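Local coordinates for HTH-type transcriptional repressor NemR (Escherichia coli, PDB 4YZE), which represses transcription of the nemRA-gloA operon by binding the NemR box, in a response to electrophiles and reactive chlorine species, at residues E13-T18 against G45-Y50. The protein carries 5 engineered substitutions. Numbering follows the deposited sequence.
Sequences EHLLAT and GSFYHY
Leu15 reaches from helix 10-26 to Phe47 and Tyr50 on helix 44-50, packing the first helix of the TetR-type DNA-binding domain against the second helix of its predicted helix-turn-helix motif, the recognition helix in TetR-family repressors. One methyl does the touching: CD1 of Leu15 lies 4.0 Å from CD2 of Tyr50 and 4.1 Å from CD1 of Phe47. The leucine meets the tyrosine side chain at about a right angle and the phenylalanine at a slant. No hydrogen bond crosses between the segments; the contact is purely apolar and small, burying 120 Å² in all, and the nearest CA atoms, of Leu15 and Phe47, are 7.9 Å apart.

The two aromatic side chains leave their helix differently. Phe47 holds CG anti to its backbone N (chi1 172°), whereas Tyr50 turns CG anti to its carbonyl carbon (chi1 -66°), and both rings still present an ortho carbon to the same methyl. Leu36, Val42, Phe51 and Phe57 also touch Leu15, and Leu37 touches Phe47, so both are buried in the domain core, with Tyr50 at its edge. On the first helix, Glu13 forms a salt bridge with Arg64 of helix 54-79. His14 O accepts from both N and OG1 of Thr18, one turn further along, which approach from opposite faces of the carbonyl plane, the hydroxyl OG1 lying 2.7 Å from His14 O.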
loop_
_atom_site.group_PDB
_atom_site.type_symbol
_atom_site.label_atom_id
_atom_site.label_comp_id
_atom_site.label_asym_id
_atom_site.label_seq_id
_atom_site.Cartn_x
_atom_site.Cartn_y
_atom_site.Cartn_z
ATOM N N GLU A 13 28.393 7.935 -0.040
ATOM C CA GLU A 13 27.087 8.579 0.120
ATOM C C GLU A 13 26.520 8.996 -1.235
ATOM O O GLU A 13 25.313 8.905 -1.472
ATOM C CB GLU A 13 27.177 9.801 1.041
ATOM C CG GLU A 13 27.313 9.476 2.521
ATOM C CD GLU A 13 26.043 8.884 3.122
ATOM O OE1 GLU A 13 24.949 9.449 2.891
ATOM O OE2 GLU A 13 26.144 7.855 3.827
ATOM N N HIS A 14 27.397 9.449 -2.124
ATOM C CA HIS A 14 26.961 9.872 -3.445
ATOM C C HIS A 14 26.290 8.733 -4.204
ATOM O O HIS A 14 25.217 8.928 -4.773
ATOM C CB HIS A 14 28.119 10.438 -4.259
ATOM C CG HIS A 14 27.692 11.027 -5.563
ATOM N ND1 HIS A 14 26.577 11.838 -5.685
ATOM C CD2 HIS A 14 28.208 10.920 -6.807
ATOM C CE1 HIS A 14 26.435 12.202 -6.939
ATOM N NE2 HIS A 14 27.416 11.660 -7.648
ATOM N N LEU A 15 26.915 7.555 -4.211
ATOM C CA LEU A 15 26.317 6.378 -4.843
ATOM C C LEU A 15 24.962 6.026 -4.203
ATOM O O LEU A 15 23.971 5.784 -4.898
ATOM C CB LEU A 15 27.263 5.180 -4.749
ATOM C CG LEU A 15 28.478 5.147 -5.683
ATOM C CD1 LEU A 15 29.465 4.076 -5.253
ATOM C CD2 LEU A 15 28.058 4.926 -7.128
ATOM N N LEU A 16 24.922 6.003 -2.876
ATOM C CA LEU A 16 23.696 5.643 -2.173
ATOM C C LEU A 16 22.571 6.617 -2.517
ATOM O O LEU A 16 21.456 6.198 -2.832
ATOM C CB LEU A 16 23.941 5.582 -0.669
ATOM C CG LEU A 16 24.903 4.462 -0.262
ATOM C CD1 LEU A 16 25.332 4.607 1.193
ATOM C CD2 LEU A 16 24.277 3.078 -0.499
ATOM N N ALA A 17 22.892 7.910 -2.510
ATOM C CA ALA A 17 21.911 8.961 -2.796
ATOM C C ALA A 17 21.361 8.839 -4.208
ATOM O O ALA A 17 20.147 8.902 -4.424
ATOM C CB ALA A 17 22.524 10.339 -2.581
ATOM N N THR A 18 22.269 8.675 -5.166
ATOM C CA THR A 18 21.887 8.494 -6.562
ATOM C C THR A 18 20.988 7.269 -6.699
ATOM O O THR A 18 19.947 7.332 -7.354
ATOM C CB THR A 18 23.117 8.306 -7.447
ATOM O OG1 THR A 18 24.081 9.324 -7.144
ATOM C CG2 THR A 18 22.731 8.383 -8.917
ATOM N N GLY A 45 34.908 0.243 -11.092
ATOM C CA GLY A 45 35.821 -0.333 -10.119
ATOM C C GLY A 45 35.649 0.276 -8.737
ATOM O O GLY A 45 35.823 -0.407 -7.723
ATOM N N SER A 46 35.309 1.564 -8.701
ATOM C CA SER A 46 35.047 2.250 -7.446
ATOM C C SER A 46 33.794 1.707 -6.780
ATOM O O SER A 46 33.767 1.515 -5.558
ATOM C CB SER A 46 34.919 3.753 -7.665
ATOM O OG SER A 46 36.156 4.301 -8.059
ATOM N N PHE A 47 32.758 1.464 -7.577
ATOM C CA PHE A 47 31.529 0.896 -7.045
ATOM C C PHE A 47 31.833 -0.430 -6.367
ATOM O O PHE A 47 31.426 -0.678 -5.226
ATOM C CB PHE A 47 30.488 0.686 -8.147
ATOM C CG PHE A 47 29.269 -0.072 -7.684
ATOM C CD1 PHE A 47 28.248 0.578 -6.992
ATOM C CD2 PHE A 47 29.150 -1.441 -7.918
ATOM C CE1 PHE A 47 27.123 -0.128 -6.545
ATOM C CE2 PHE A 47 28.038 -2.152 -7.480
ATOM C CZ PHE A 47 27.019 -1.494 -6.789
ATOM N N TYR A 48 32.564 -1.278 -7.079
ATOM C CA TYR A 48 32.874 -2.609 -6.593
ATOM C C TYR A 48 33.872 -2.587 -5.432
ATOM O O TYR A 48 34.032 -3.583 -4.727
ATOM C CB TYR A 48 33.335 -3.505 -7.754
ATOM C CG TYR A 48 32.166 -4.069 -8.534
ATOM C CD1 TYR A 48 31.183 -4.824 -7.890
ATOM C CD2 TYR A 48 32.031 -3.844 -9.897
ATOM C CE1 TYR A 48 30.102 -5.341 -8.582
ATOM C CE2 TYR A 48 30.954 -4.365 -10.604
ATOM C CZ TYR A 48 29.991 -5.111 -9.936
ATOM O OH TYR A 48 28.908 -5.632 -10.612
ATOM N N HIS A 49 34.527 -1.443 -5.233
ATOM C CA HIS A 49 35.357 -1.215 -4.049
ATOM C C HIS A 49 34.495 -0.982 -2.792
ATOM O O HIS A 49 34.878 -1.350 -1.680
ATOM C CB HIS A 49 36.304 -0.028 -4.282
ATOM C CG HIS A 49 36.968 0.476 -3.036
ATOM N ND1 HIS A 49 36.679 1.706 -2.483
ATOM C CD2 HIS A 49 37.903 -0.086 -2.232
ATOM C CE1 HIS A 49 37.407 1.880 -1.393
ATOM N NE2 HIS A 49 38.158 0.807 -1.219
ATOM N N TYR A 50 33.330 -0.369 -2.973
ATOM C CA TYR A 50 32.462 -0.052 -1.842
ATOM C C TYR A 50 31.426 -1.134 -1.591
ATOM O O TYR A 50 31.081 -1.427 -0.448
ATOM C CB TYR A 50 31.767 1.294 -2.052
ATOM C CG TYR A 50 32.720 2.460 -2.045
ATOM C CD1 TYR A 50 33.514 2.719 -0.937
ATOM C CD2 TYR A 50 32.828 3.303 -3.139
ATOM C CE1 TYR A 50 34.394 3.780 -0.923
ATOM C CE2 TYR A 50 33.702 4.372 -3.131
ATOM C CZ TYR A 50 34.483 4.601 -2.022
ATOM O OH TYR A 50 35.357 5.658 -2.005
#